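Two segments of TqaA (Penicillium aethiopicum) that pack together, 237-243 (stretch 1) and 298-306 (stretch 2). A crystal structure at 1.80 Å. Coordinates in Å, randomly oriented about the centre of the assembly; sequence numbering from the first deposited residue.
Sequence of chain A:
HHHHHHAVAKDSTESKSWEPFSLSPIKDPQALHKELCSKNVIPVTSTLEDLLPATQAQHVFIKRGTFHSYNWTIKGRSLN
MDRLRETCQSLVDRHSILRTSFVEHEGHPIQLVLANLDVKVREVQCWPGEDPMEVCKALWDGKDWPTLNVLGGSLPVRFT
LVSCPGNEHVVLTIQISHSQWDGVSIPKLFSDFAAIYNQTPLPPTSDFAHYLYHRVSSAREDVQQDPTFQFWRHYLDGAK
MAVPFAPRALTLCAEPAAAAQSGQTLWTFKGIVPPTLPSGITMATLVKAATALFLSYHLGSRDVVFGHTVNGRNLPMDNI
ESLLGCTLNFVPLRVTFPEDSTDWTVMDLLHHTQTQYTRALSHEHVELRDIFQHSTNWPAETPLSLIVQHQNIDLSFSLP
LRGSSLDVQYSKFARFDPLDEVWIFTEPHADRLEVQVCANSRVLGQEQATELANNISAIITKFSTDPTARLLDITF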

# COMPACT_ATOMS: atom_id res chain seq x y z
N ASP A 237 23.02 -13.89 3.38
CA ASP A 237 24.38 -14.19 3.77
C ASP A 237 25.39 -13.74 2.70
O ASP A 237 25.30 -14.17 1.55
N GLY A 238 26.32 -12.89 3.11
CA GLY A 238 27.32 -12.35 2.20
C GLY A 238 26.86 -11.16 1.37
O GLY A 238 27.64 -10.61 0.59
N ALA A 239 25.60 -10.75 1.52
CA ALA A 239 25.11 -9.63 0.70
C ALA A 239 25.65 -8.30 1.20
O ALA A 239 25.85 -8.12 2.39
N LYS A 240 25.89 -7.37 0.28
CA LYS A 240 26.14 -5.97 0.63
C LYS A 240 25.14 -5.16 -0.16
O LYS A 240 25.10 -5.25 -1.39
N MET A 241 24.34 -4.37 0.52
CA MET A 241 23.39 -3.52 -0.17
C MET A 241 24.00 -2.15 -0.44
O MET A 241 24.52 -1.50 0.47
N ALA A 242 23.95 -1.72 -1.70
CA ALA A 242 24.44 -0.39 -2.06
C ALA A 242 23.67 0.71 -1.32
O ALA A 242 22.51 0.54 -0.95
N VAL A 243 24.33 1.85 -1.12
CA VAL A 243 23.81 2.95 -0.33
C VAL A 243 24.01 4.25 -1.09
O VAL A 243 25.14 4.58 -1.48
N HIS A 298 25.35 -0.09 -13.16
CA HIS A 298 25.76 1.18 -12.56
C HIS A 298 26.60 0.99 -11.30
O HIS A 298 27.51 1.79 -11.04
N LEU A 299 26.36 -0.09 -10.56
CA LEU A 299 27.12 -0.33 -9.34
C LEU A 299 28.42 -1.11 -9.59
O LEU A 299 29.23 -1.25 -8.67
N GLY A 300 28.59 -1.66 -10.79
CA GLY A 300 29.71 -2.52 -11.10
C GLY A 300 29.70 -3.78 -10.24
O GLY A 300 30.74 -4.21 -9.74
N SER A 301 28.52 -4.36 -10.07
CA SER A 301 28.30 -5.39 -9.06
C SER A 301 27.62 -6.62 -9.64
O SER A 301 26.74 -6.50 -10.49
N ARG A 302 28.01 -7.81 -9.19
CA ARG A 302 27.28 -9.01 -9.58
C ARG A 302 26.37 -9.53 -8.47
O ARG A 302 25.91 -10.65 -8.52
N ASP A 303 26.14 -8.72 -7.44
CA ASP A 303 25.33 -9.18 -6.32
C ASP A 303 24.60 -7.95 -5.80
O ASP A 303 25.20 -7.14 -5.10
N VAL A 304 23.33 -7.77 -6.19
CA VAL A 304 22.66 -6.52 -5.83
C VAL A 304 21.47 -6.79 -4.91
O VAL A 304 20.84 -7.85 -4.98
N VAL A 305 21.20 -5.86 -4.01
CA VAL A 305 20.04 -5.98 -3.13
C VAL A 305 19.25 -4.69 -3.22
O VAL A 305 19.83 -3.61 -3.11
N PHE A 306 17.96 -4.79 -3.50
CA PHE A 306 17.12 -3.58 -3.47
C PHE A 306 15.77 -3.95 -2.86
O PHE A 306 15.50 -5.12 -2.58

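The contact between 237-243 and 298-306 is small, burying 320 Å² summed over both sides, and no direct hydrogen bond crosses it. The CA atoms of Met241 and Val305 lie 5.1 Å apart, whereas those of Ala239 and Asp303 are separated by 7.0 Å; the backbones thus come closer at the first pair than at the second, and side-chain contacts and one water make up the rest of the account.

Apolar packing centres on Val305, whose CA-to-CB bond points toward stretch 1 and which gives up 79 Å², the largest share of any residue. With chi1 at 180° (t), its two methyls serve different neighbours: CG2 lies 3.8 Å from Ala239 CB, and CG1 lies 3.9 Å from Met241 SD. Met241 leaves its backbone sideways and extends through t, t, p (chi1 -176°, chi2 168°, chi3 72°), which carries its sulfur alongside the valine; its CG also comes within 3.4 Å of Val305 O. A second apolar contact forms where Ala242 and Leu299 both point toward the opposing stretch. Leu299, in the m, t rotamer (-60°, 174°), places CD1 3.6 Å from Ala242 CB. Val304, by contrast, points away, as expected for alternation along the strand.

Among polar groups, Asp303 points toward stretch 1 with chi1 t (-179°). At 3.9 Å from Ala239 CA and from Gly238 O, Asp303 OD2 is in loose contact with both and makes no hydrogen bond to stretch 1; both carboxylate oxygens are hydrogen-bonded elsewhere in the structure. Within stretch 2, Ser301, also t (177°), accepts a hydrogen bond at OG from Asp303 N (3.1 Å, N-H...O angle 166°), tying the turn to the start of the strand.

The polar link between the stretches is water 1, which accepts from Ala242 N at 3.0 Å and from Val305 N at 3.1 Å. It thereby satisfies one amide from each backbone.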

# COMPACT_ATOMS: atom_id res chain seq x y z
CB ASP A 237 24.53 -15.68 4.04
CG ASP A 237 25.94 -16.07 4.39
OD1 ASP A 237 26.49 -15.48 5.33
OD2 ASP A 237 26.49 -16.95 3.70
CB ALA A 239 23.58 -9.61 0.68
CB LYS A 240 27.57 -5.49 0.29
CG LYS A 240 28.71 -6.14 1.05
CD LYS A 240 30.09 -5.78 0.44
CE LYS A 240 30.52 -4.34 0.72
NZ LYS A 240 30.73 -4.08 2.17
CB MET A 241 22.10 -3.39 0.65
CG MET A 241 21.03 -2.60 -0.05
SD MET A 241 19.44 -2.78 0.80
CE MET A 241 19.75 -1.82 2.29
CB ALA A 242 24.37 -0.17 -3.56
CB VAL A 243 24.50 3.08 1.05
CG1 VAL A 243 23.88 4.24 1.87
CG2 VAL A 243 24.41 1.78 1.84
CB HIS A 298 24.52 2.04 -12.31
CG HIS A 298 24.03 2.71 -13.55
ND1 HIS A 298 24.72 3.74 -14.15
CD2 HIS A 298 22.96 2.46 -14.34
CE1 HIS A 298 24.08 4.12 -15.24
NE2 HIS A 298 23.00 3.37 -15.38
CB LEU A 299 26.26 -1.11 -8.31
CG LEU A 299 24.97 -0.40 -7.87
CD1 LEU A 299 24.15 -1.33 -6.97
CD2 LEU A 299 25.32 0.92 -7.16
CB SER A 301 27.46 -4.81 -7.92
OG SER A 301 27.15 -5.81 -6.95
CB ARG A 302 28.26 -10.13 -9.99
CG ARG A 302 28.99 -9.84 -11.30
CD ARG A 302 29.91 -11.02 -11.69
NE ARG A 302 30.70 -10.68 -12.87
CZ ARG A 302 31.86 -10.03 -12.83
NH1 ARG A 302 32.38 -9.66 -11.67
NH2 ARG A 302 32.50 -9.75 -13.97
CB ASP A 303 26.23 -9.81 -5.24
CG ASP A 303 25.46 -10.33 -4.04
OD1 ASP A 303 24.23 -10.50 -4.12
OD2 ASP A 303 26.10 -10.56 -2.99
CB VAL A 304 22.20 -5.73 -7.07
CG1 VAL A 304 23.40 -5.35 -7.96
CG2 VAL A 304 21.17 -6.52 -7.85
CB VAL A 305 20.43 -6.24 -1.65
CG1 VAL A 305 19.15 -6.35 -0.79
CG2 VAL A 305 21.25 -7.54 -1.53
CB PHE A 306 16.98 -2.96 -4.89
CG PHE A 306 16.52 -3.93 -5.95
CD1 PHE A 306 17.42 -4.78 -6.60
CD2 PHE A 306 15.18 -4.01 -6.30
CE1 PHE A 306 16.99 -5.67 -7.59
CE2 PHE A 306 14.74 -4.90 -7.29
CZ PHE A 306 15.65 -5.74 -7.93
O HOH W 1 23.22 -3.57 -3.91